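Local coordinates for neuraminidase (Bacteroides thetaiotaomicron, PDB 5MUL), which is a beta-propeller glycoside hydrolase, probably acting as a rhamnosidase, that binds beta-D-glucuronic acid, at residues 147-152 against 200-205; 152-157 against 171-176. All blocks are in the same frame, centred on the assembly; numbering follows the deposited sequence.

Contact 1 of 2, residues 147-152 against 200-205; sequences YPLTDG and LYVDEK. With BDP (beta-D-glucopyranuronic acid), chain B.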
ATOM      1  N   TYR A 147      -3.691  -8.954   0.750  1.00 11.24           N
ATOM      2  CA  TYR A 147      -2.650  -9.059   1.761  1.00 11.65           C
ATOM      3  C   TYR A 147      -2.516 -10.517   2.124  1.00 12.09           C
ATOM      4  O   TYR A 147      -3.510 -11.239   2.134  1.00 12.70           O
ATOM      5  CB  TYR A 147      -3.002  -8.269   3.039  1.00 11.73           C
ATOM      6  CG  TYR A 147      -3.364  -6.837   2.759  1.00 12.44           C
ATOM      7  CD1 TYR A 147      -4.664  -6.487   2.381  1.00 12.78           C
ATOM      8  CD2 TYR A 147      -2.407  -5.843   2.789  1.00 13.57           C
ATOM      9  CE1 TYR A 147      -4.962  -5.167   2.075  1.00 13.91           C
ATOM     10  CE2 TYR A 147      -2.717  -4.546   2.480  1.00 15.39           C
ATOM     11  CZ  TYR A 147      -3.991  -4.236   2.135  1.00 15.17           C
ATOM     12  OH  TYR A 147      -4.287  -2.896   1.829  1.00 20.13           O
ATOM     13  N   PRO A 148      -1.322 -10.979   2.502  1.00 13.00           N
ATOM     14  CA  PRO A 148      -1.178 -12.330   3.024  1.00 13.87           C
ATOM     15  C   PRO A 148      -1.623 -12.407   4.486  1.00 14.84           C
ATOM     16  O   PRO A 148      -1.617 -11.389   5.179  1.00 19.13           O
ATOM     17  CB  PRO A 148       0.329 -12.524   2.983  1.00 14.88           C
ATOM     18  CG  PRO A 148       0.856 -11.172   3.311  1.00 15.63           C
ATOM     19  CD  PRO A 148      -0.052 -10.228   2.576  1.00 14.31           C
ATOM     20  N   LEU A 149      -2.063 -13.573   4.929  1.00 13.41           N
ATOM     21  CA  LEU A 149      -2.353 -13.844   6.326  1.00 13.74           C
ATOM     22  C   LEU A 149      -1.547 -15.073   6.726  1.00 14.96           C
ATOM     23  O   LEU A 149      -1.021 -15.780   5.872  1.00 15.56           O
ATOM     24  CB  LEU A 149      -3.846 -14.103   6.545  1.00 13.64           C
ATOM     25  CG  LEU A 149      -4.803 -12.936   6.253  1.00 13.90           C
ATOM     26  CD1 LEU A 149      -6.250 -13.403   6.378  1.00 14.32           C
ATOM     27  CD2 LEU A 149      -4.547 -11.749   7.173  1.00 14.21           C
ATOM     28  N   THR A 150      -1.554 -15.384   8.003  1.00 15.70           N
ATOM     29  CA  THR A 150      -0.826 -16.533   8.498  0.70 17.45           C
ATOM     30  C   THR A 150      -1.241 -17.811   7.818  1.00 18.03           C
ATOM     31  O   THR A 150      -2.423 -18.005   7.456  1.00 17.53           O
ATOM     32  CB  THR A 150      -1.085 -16.721   9.988  0.70 18.79           C
ATOM     33  OG1 THR A 150      -2.490 -16.829  10.228  0.70 25.12           O
ATOM     34  CG2 THR A 150      -0.468 -15.582  10.753  0.70 17.96           C
ATOM     35  N   ASP A 151      -0.257 -18.676   7.620  1.00 19.08           N
ATOM     36  CA  ASP A 151      -0.473 -20.046   7.109  1.00 21.13           C
ATOM     37  C   ASP A 151      -1.089 -20.127   5.724  1.00 18.44           C
ATOM     38  O   ASP A 151      -1.796 -21.078   5.402  1.00 20.33           O
ATOM     39  CB  ASP A 151      -1.260 -20.905   8.126  1.00 24.04           C
ATOM     40  CG  ASP A 151      -0.476 -21.162   9.411  1.00 26.53           C
ATOM     41  OD1 ASP A 151       0.764 -21.080   9.401  1.00 29.98           O
ATOM     42  OD2 ASP A 151      -1.133 -21.412  10.425  1.00 33.27           O
ATOM     43  N   GLY A 152      -0.813 -19.117   4.903  1.00 16.51           N
ATOM     44  CA  GLY A 152      -1.148 -19.216   3.487  1.00 15.63           C
ATOM     45  C   GLY A 152      -2.489 -18.678   3.054  1.00 14.50           C
ATOM     46  O   GLY A 152      -2.800 -18.663   1.875  1.00 13.96           O
ATOM     47  N   LEU A 200      -3.451  -0.522   4.840  1.00 11.20           N
ATOM     48  CA  LEU A 200      -3.290  -1.679   5.732  1.00 11.02           C
ATOM     49  C   LEU A 200      -1.940  -2.334   5.555  1.00 11.02           C
ATOM     50  O   LEU A 200      -1.217  -2.112   4.556  1.00 11.43           O
ATOM     51  CB  LEU A 200      -4.381  -2.737   5.524  1.00 12.18           C
ATOM     52  CG  LEU A 200      -5.834  -2.322   5.809  1.00 12.16           C
ATOM     53  CD1 LEU A 200      -6.505  -1.772   4.550  1.00 13.74           C
ATOM     54  CD2 LEU A 200      -6.622  -3.504   6.322  1.00 13.58           C
ATOM     55  N   TYR A 201      -1.562  -3.130   6.541  1.00 10.47           N
ATOM     56  CA  TYR A 201      -0.335  -3.936   6.472  1.00 11.04           C
ATOM     57  C   TYR A 201      -0.514  -5.113   7.365  1.00 10.57           C
ATOM     58  O   TYR A 201      -1.011  -4.952   8.492  1.00 11.90           O
ATOM     59  CB  TYR A 201       0.824  -3.113   6.982  1.00 12.25           C
ATOM     60  CG  TYR A 201       2.169  -3.739   6.806  1.00 12.84           C
ATOM     61  CD1 TYR A 201       2.779  -3.727   5.560  1.00 13.34           C
ATOM     62  CD2 TYR A 201       2.847  -4.326   7.868  1.00 13.25           C
ATOM     63  CE1 TYR A 201       4.041  -4.265   5.361  1.00 15.02           C
ATOM     64  CE2 TYR A 201       4.129  -4.897   7.675  1.00 13.54           C
ATOM     65  CZ  TYR A 201       4.673  -4.851   6.419  1.00 14.38           C
ATOM     66  OH  TYR A 201       5.962  -5.349   6.192  1.00 17.62           O
ATOM     67  N   VAL A 202      -0.140  -6.307   6.916  1.00 10.80           N
ATOM     68  CA  VAL A 202      -0.143  -7.503   7.742  1.00 11.24           C
ATOM     69  C   VAL A 202       1.318  -7.748   8.157  1.00 12.29           C
ATOM     70  O   VAL A 202       2.217  -7.897   7.302  1.00 12.74           O
ATOM     71  CB  VAL A 202      -0.774  -8.708   7.047  1.00 11.54           C
ATOM     72  CG1 VAL A 202      -0.732  -9.934   7.957  1.00 12.18           C
ATOM     73  CG2 VAL A 202      -2.179  -8.366   6.616  1.00 11.78           C
ATOM     74  N   ASP A 203       1.584  -7.735   9.464  1.00 11.83           N
ATOM     75  CA  ASP A 203       2.936  -7.823   9.966  1.00 12.27           C
ATOM     76  C   ASP A 203       3.429  -9.259   9.973  1.00 13.96           C
ATOM     77  O   ASP A 203       2.719 -10.199   9.609  1.00 13.36           O
ATOM     78  CB  ASP A 203       3.089  -7.061  11.295  1.00 12.47           C
ATOM     79  CG  ASP A 203       2.479  -7.735  12.482  1.00 12.42           C
ATOM     80  OD1 ASP A 203       2.174  -8.948  12.452  1.00 12.31           O
ATOM     81  OD2 ASP A 203       2.297  -6.999  13.491  1.00 13.46           O
ATOM     82  N   GLU A 204       4.681  -9.421  10.403  1.00 14.63           N
ATOM     83  CA  GLU A 204       5.337 -10.701  10.364  1.00 16.84           C
ATOM     84  C   GLU A 204       4.770 -11.679  11.384  1.00 16.68           C
ATOM     85  O   GLU A 204       5.032 -12.888  11.302  1.00 20.42           O
ATOM     86  CB  GLU A 204       6.869 -10.467  10.503  1.00 18.42           C
ATOM     87  CG  GLU A 204       7.430  -9.661   9.288  1.00 20.58           C
ATOM     88  CD  GLU A 204       8.781  -8.951   9.467  1.00 24.20           C
ATOM     89  OE1 GLU A 204       9.647  -9.568  10.133  1.00 24.60           O
ATOM     90  OE2 GLU A 204       9.022  -7.810   8.936  1.00 24.86           O
ATOM     91  N   LYS A 205       3.933 -11.205  12.312  1.00 16.35           N
ATOM     92  CA  LYS A 205       3.233 -12.043  13.274  1.00 17.09           C
ATOM     93  C   LYS A 205       1.787 -12.303  12.879  1.00 15.69           C
ATOM     94  O   LYS A 205       1.051 -12.978  13.604  1.00 18.07           O
ATOM     95  CB  LYS A 205       3.232 -11.366  14.654  1.00 20.46           C
ATOM     96  CG  LYS A 205       4.609 -11.240  15.291  1.00 24.78           C
ATOM     97  CD  LYS A 205       5.083 -12.590  15.811  1.00 28.69           C
ATOM     98  CE  LYS A 205       6.282 -12.458  16.722  1.00 32.08           C
ATOM     99  NZ  LYS A 205       6.832 -13.802  17.004  1.00 35.04           N
TER
HETATM  100  C1  BDP B 501       1.622 -13.386   7.288  1.00 21.89           C
HETATM  101  C2  BDP B 501       2.895 -12.638   6.921  1.00 21.58           C
HETATM  102  C3  BDP B 501       3.320 -13.076   5.520  1.00 21.53           C
HETATM  103  C4  BDP B 501       3.370 -14.609   5.424  1.00 21.65           C
HETATM  104  C5  BDP B 501       2.045 -15.219   5.828  1.00 21.50           C
HETATM  105  C6  BDP B 501       2.060 -16.720   5.737  1.00 23.94           C
HETATM  106  O2  BDP B 501       2.694 -11.214   6.916  1.00 19.51           O
HETATM  107  O3  BDP B 501       4.571 -12.480   5.198  1.00 21.71           O
HETATM  108  O4  BDP B 501       3.668 -14.979   4.080  1.00 24.17           O
HETATM  109  O5  BDP B 501       1.814 -14.817   7.173  1.00 20.88           O
HETATM  110  O6A BDP B 501       2.636 -17.365   6.640  1.00 26.22           O
HETATM  111  O1  BDP B 501       1.294 -13.084   8.645  1.00 23.45           O
HETATM  112  O6B BDP B 501       1.499 -17.268   4.766  1.00 23.22           O
HETATM  113  O   HOH W   1      -3.040  -0.573   1.920  1.00 20.38           O
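The apolar part of this contact is built by Tyr147, Leu200 and Val202. Tyr147 CZ lies 3.7 Å from Leu200 CB, and the two side chains cross at about a right angle. Val202 CG2 touches Tyr147 CB at 3.7 Å and Leu149 CD2 at 4.2 Å. With its CG1 anti to the backbone N (chi1 179°), Val202 sets both methyls against Pro148 O, with CG1 at 3.3 Å. That carbonyl oxygen is buried and has no hydrogen-bond partner in the model.

No direct hydrogen bond joins the segments. A water donates to Tyr147 OH at 2.6 Å, in the plane of the ring, and accepts from Leu200 N. The same hydroxyl is bonded to Glu145. With an alanine in place of Tyr147, the water and Glu145 would probably lose their phenol partner and a gap would be likely to open beside Leu200.

The sugar bridges the two loops. Gly152 N donates to BDP O6B at 3.0 Å, and Asp151 N gives O6A a weaker bond. From the other loop, Asp203 O accepts from BDP O2 at 2.9 Å. Pro148 CG packs on BDP C3 at 3.8 Å. Asp203 OD1 also accepts from Lys205 N, forming an Asx turn that shapes this loop.

The touching stretches run in nearly the same direction, and the strands they end, 144-148 and 195-202, belong to separate sheets, consistent with neighbouring propeller blades. Leu149 and Leu200 both pack on Ile208 of strand 208-215. Helix 388-394 touches Pro148 and Tyr201, and its Glu389 and Lys392 complete the sugar's grip.

Contact 2 of 2, residues 152-157 against 171-176; sequences GDLLFV and NRYSLK. With BDP (beta-D-glucopyranuronic acid), chain B.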
ATOM      1  N   GLY A 152      -0.813 -19.117   4.903  1.00 16.51           N
ATOM      2  CA  GLY A 152      -1.148 -19.216   3.487  1.00 15.63           C
ATOM      3  C   GLY A 152      -2.489 -18.678   3.054  1.00 14.50           C
ATOM      4  O   GLY A 152      -2.800 -18.663   1.875  1.00 13.96           O
ATOM      5  N   ASP A 153      -3.276 -18.205   4.013  1.00 13.33           N
ATOM      6  CA  ASP A 153      -4.556 -17.552   3.724  1.00 13.72           C
ATOM      7  C   ASP A 153      -4.312 -16.157   3.141  1.00 12.88           C
ATOM      8  O   ASP A 153      -3.195 -15.656   3.190  1.00 13.36           O
ATOM      9  CB  ASP A 153      -5.383 -17.417   5.007  1.00 14.85           C
ATOM     10  CG  ASP A 153      -6.010 -18.718   5.488  1.00 17.21           C
ATOM     11  OD1 ASP A 153      -5.848 -19.760   4.830  1.00 18.72           O
ATOM     12  OD2 ASP A 153      -6.645 -18.630   6.568  1.00 21.26           O
ATOM     13  N   LEU A 154      -5.350 -15.554   2.559  1.00 12.59           N
ATOM     14  CA  LEU A 154      -5.282 -14.164   2.036  1.00 12.40           C
ATOM     15  C   LEU A 154      -6.385 -13.305   2.627  1.00 11.69           C
ATOM     16  O   LEU A 154      -7.484 -13.809   2.961  1.00 12.39           O
ATOM     17  CB  LEU A 154      -5.443 -14.106   0.519  1.00 12.83           C
ATOM     18  CG  LEU A 154      -4.428 -14.864  -0.325  1.00 14.26           C
ATOM     19  CD1 LEU A 154      -4.741 -14.691  -1.792  1.00 15.69           C
ATOM     20  CD2 LEU A 154      -3.026 -14.411  -0.043  1.00 14.83           C
ATOM     21  N   LEU A 155      -6.100 -12.009   2.746  1.00 10.97           N
ATOM     22  CA  LEU A 155      -7.096 -10.978   3.033  1.00 10.82           C
ATOM     23  C   LEU A 155      -7.332 -10.213   1.745  1.00 10.41           C
ATOM     24  O   LEU A 155      -6.412 -10.020   0.944  1.00 10.69           O
ATOM     25  CB  LEU A 155      -6.539 -10.017   4.090  1.00 11.20           C
ATOM     26  CG  LEU A 155      -7.588  -9.183   4.857  1.00 11.90           C
ATOM     27  CD1 LEU A 155      -8.388 -10.072   5.800  1.00 12.24           C
ATOM     28  CD2 LEU A 155      -6.911  -8.048   5.591  1.00 12.06           C
ATOM     29  N   PHE A 156      -8.563  -9.745   1.536  1.00 10.12           N
ATOM     30  CA  PHE A 156      -8.889  -8.857   0.423  1.00 10.73           C
ATOM     31  C   PHE A 156      -9.672  -7.700   0.969  1.00 10.31           C
ATOM     32  O   PHE A 156     -10.617  -7.918   1.744  1.00 10.98           O
ATOM     33  CB  PHE A 156      -9.707  -9.592  -0.636  1.00 11.11           C
ATOM     34  CG  PHE A 156     -10.028  -8.782  -1.871  1.00 11.60           C
ATOM     35  CD1 PHE A 156      -9.031  -8.454  -2.785  1.00 11.59           C
ATOM     36  CD2 PHE A 156     -11.323  -8.390  -2.140  1.00 11.62           C
ATOM     37  CE1 PHE A 156      -9.320  -7.775  -3.948  1.00 12.22           C
ATOM     38  CE2 PHE A 156     -11.615  -7.717  -3.313  1.00 12.00           C
ATOM     39  CZ  PHE A 156     -10.633  -7.419  -4.206  1.00 12.25           C
ATOM     40  N   VAL A 157      -9.291  -6.489   0.623  1.00 10.37           N
ATOM     41  CA  VAL A 157     -10.007  -5.289   1.026  1.00 10.93           C
ATOM     42  C   VAL A 157     -10.338  -4.539  -0.230  1.00 11.01           C
ATOM     43  O   VAL A 157      -9.520  -4.459  -1.144  1.00 11.87           O
ATOM     44  CB  VAL A 157      -9.170  -4.425   1.952  1.00 11.78           C
ATOM     45  CG1 VAL A 157      -9.854  -3.091   2.226  1.00 13.31           C
ATOM     46  CG2 VAL A 157      -8.910  -5.162   3.242  1.00 11.83           C
ATOM     47  N   ASN A 171     -12.647  -9.323   3.107  1.00 11.54           N
ATOM     48  CA  ASN A 171     -12.874 -10.756   2.944  1.00 11.56           C
ATOM     49  C   ASN A 171     -11.615 -11.519   3.309  1.00 11.43           C
ATOM     50  O   ASN A 171     -10.517 -10.956   3.284  1.00 11.11           O
ATOM     51  CB  ASN A 171     -13.194 -11.134   1.487  1.00 11.67           C
ATOM     52  CG  ASN A 171     -14.453 -10.515   0.950  1.00 12.40           C
ATOM     53  OD1 ASN A 171     -15.367 -10.229   1.714  1.00 13.43           O
ATOM     54  ND2 ASN A 171     -14.527 -10.353  -0.357  1.00 12.92           N
ATOM     55  N   ARG A 172     -11.773 -12.817   3.572  1.00 11.94           N
ATOM     56  CA  ARG A 172     -10.643 -13.720   3.819  1.00 12.30           C
ATOM     57  C   ARG A 172     -10.779 -14.952   2.947  1.00 13.11           C
ATOM     58  O   ARG A 172     -11.856 -15.537   2.845  1.00 13.40           O
ATOM     59  CB  ARG A 172     -10.574 -14.149   5.291  1.00 14.22           C
ATOM     60  CG  ARG A 172      -9.572 -15.267   5.603  1.00 15.74           C
ATOM     61  CD  ARG A 172      -9.619 -15.621   7.086  1.00 19.15           C
ATOM     62  NE  ARG A 172      -8.706 -16.699   7.438  1.00 23.71           N
ATOM     63  CZ  ARG A 172      -8.643 -17.242   8.659  1.00 27.74           C
ATOM     64  NH1 ARG A 172      -9.427 -16.814   9.651  1.00 29.09           N
ATOM     65  NH2 ARG A 172      -7.779 -18.218   8.896  1.00 30.12           N
ATOM     66  N   TYR A 173      -9.671 -15.370   2.358  1.00 13.46           N
ATOM     67  CA  TYR A 173      -9.569 -16.638   1.626  1.00 14.33           C
ATOM     68  C   TYR A 173      -8.933 -17.670   2.533  1.00 15.27           C
ATOM     69  O   TYR A 173      -7.794 -17.521   2.966  1.00 14.85           O
ATOM     70  CB  TYR A 173      -8.701 -16.450   0.385  1.00 14.89           C
ATOM     71  CG  TYR A 173      -8.537 -17.676  -0.468  1.00 15.30           C
ATOM     72  CD1 TYR A 173      -9.601 -18.159  -1.196  1.00 15.77           C
ATOM     73  CD2 TYR A 173      -7.312 -18.299  -0.589  1.00 15.82           C
ATOM     74  CE1 TYR A 173      -9.479 -19.276  -2.011  1.00 18.10           C
ATOM     75  CE2 TYR A 173      -7.164 -19.422  -1.406  1.00 17.59           C
ATOM     76  CZ  TYR A 173      -8.261 -19.899  -2.105  1.00 18.26           C
ATOM     77  OH  TYR A 173      -8.124 -21.023  -2.914  1.00 21.68           O
ATOM     78  N   SER A 174      -9.706 -18.717   2.828  1.00 17.00           N
ATOM     79  CA  SER A 174      -9.227 -19.820   3.659  1.00 19.04           C
ATOM     80  C   SER A 174      -8.660 -20.884   2.768  1.00 20.42           C
ATOM     81  O   SER A 174      -9.361 -21.434   1.922  1.00 19.62           O
ATOM     82  CB  SER A 174     -10.361 -20.395   4.490  1.00 20.25           C
ATOM     83  OG  SER A 174      -9.934 -21.632   5.064  1.00 24.03           O
ATOM     84  N   LEU A 175      -7.385 -21.184   2.975  1.00 22.08           N
ATOM     85  CA  LEU A 175      -6.702 -22.153   2.154  1.00 26.29           C
ATOM     86  C   LEU A 175      -7.238 -23.563   2.415  1.00 29.82           C
ATOM     87  O   LEU A 175      -7.292 -24.376   1.490  1.00 35.16           O
ATOM     88  CB  LEU A 175      -5.185 -22.028   2.388  1.00 27.49           C
ATOM     89  CG  LEU A 175      -4.197 -22.550   1.376  1.00 27.31           C
ATOM     90  CD1 LEU A 175      -4.426 -21.882   0.027  1.00 25.68           C
ATOM     91  CD2 LEU A 175      -2.793 -22.305   1.903  1.00 25.60           C
ATOM     92  N   LYS A 176      -7.682 -23.852   3.638  1.00 31.86           N
ATOM     93  CA  LYS A 176      -8.155 -25.207   3.979  1.00 36.58           C
ATOM     94  C   LYS A 176      -9.517 -25.569   3.371  1.00 38.00           C
ATOM     95  O   LYS A 176      -9.827 -26.749   3.211  1.00 38.41           O
ATOM     96  CB  LYS A 176      -8.146 -25.424   5.508  1.00 38.76           C
ATOM     97  CG  LYS A 176      -9.250 -24.748   6.300  1.00 38.97           C
ATOM     98  CD  LYS A 176      -8.951 -24.792   7.791  1.00 40.19           C
TER
HETATM   99  C1  BDP B 501       1.622 -13.386   7.288  1.00 21.89           C
HETATM  100  C2  BDP B 501       2.895 -12.638   6.921  1.00 21.58           C
HETATM  101  C3  BDP B 501       3.320 -13.076   5.520  1.00 21.53           C
HETATM  102  C4  BDP B 501       3.370 -14.609   5.424  1.00 21.65           C
HETATM  103  C5  BDP B 501       2.045 -15.219   5.828  1.00 21.50           C
HETATM  104  C6  BDP B 501       2.060 -16.720   5.737  1.00 23.94           C
HETATM  105  O2  BDP B 501       2.694 -11.214   6.916  1.00 19.51           O
HETATM  106  O3  BDP B 501       4.571 -12.480   5.198  1.00 21.71           O
HETATM  107  O4  BDP B 501       3.668 -14.979   4.080  1.00 24.17           O
HETATM  108  O5  BDP B 501       1.814 -14.817   7.173  1.00 20.88           O
HETATM  109  O6A BDP B 501       2.636 -17.365   6.640  1.00 26.22           O
HETATM  110  O1  BDP B 501       1.294 -13.084   8.645  1.00 23.45           O
HETATM  111  O6B BDP B 501       1.499 -17.268   4.766  1.00 23.22           O
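Asp153 and Arg172 form a salt bridge beside the paired strands 154-157 and 171-174. The strands are antiparallel, and their pairing is the tight part of the contact. Leu154 and Tyr173 are a hydrogen-bonded pair, as are Phe156 and Asn171. Leu155 and Arg172 form the non-hydrogen-bonded pair between them. Tyr173 N reaches Leu154 O at 2.8 Å, and Asn171 N reaches Phe156 O at 2.8 Å.

One face of the sheet carries Leu154, Phe156, Asn171 and Tyr173. Leu154 CB meets Tyr173 CB at 4.0 Å. The Asn171 amide lies side by side with the Phe156 ring, its ND2 at the ring edge and the two planes 25° apart. Asn171 OD1 is bonded to Arg182. Trp180 of strand 179-184 packs on this face. On the other face, Leu155 CD1 lies 3.4 Å from Asn171 O.

The looser side is the end where strand 167-174 runs into the turn at Leu175 and Lys176. Leu175 and the Arg172 side chain are partly exposed there, and Lys176 is exposed, with the end of its side chain not modelled. The Arg172 chain is extended from CG to NE, which carries the guanidinium along the strand to Asp153. Arg172 NE and NH2 both donate side-on to Asp153 OD2, NH2 at 2.6 Å, with the oxygen in the guanidinium plane. The carboxylate is turned 55° from that plane. Asp153 OD1 accepts from Leu175 N at 2.8 Å, met from above the carboxylate. Leu175 CD2 packs on Gly152 O at 3.6 Å.

Asp153 thus uses both oxygens, one for a charge and one for a backbone N-H. The buried carboxylate is probably kept ionised by Arg172, and it ties the turn at Leu175 to Gly152, whose N binds the sugar carboxylate.

How the contacts relate
From the N terminus, the chain runs along strand 144-148 into the turn at 149-152, then back along strand 154-160. Tyr147 O and Leu155 N probably hydrogen-bond across these two strands. Strand 167-174 then returns, and contact 2 closes the hairpin of strands 154-160 and 167-174. After strand 179-184 the chain reaches strand 195-202, where contact 1 closes the larger loop. Contact 2 is therefore nested inside contact 1, and their centres are 10 Å apart. They share Gly152. Contact 2 pairs two neighbouring strands within one sheet, whereas contact 1 joins that sheet to the next. Both touch the glucuronic acid, which lies against the loops that follow strands 144-148 and 195-202.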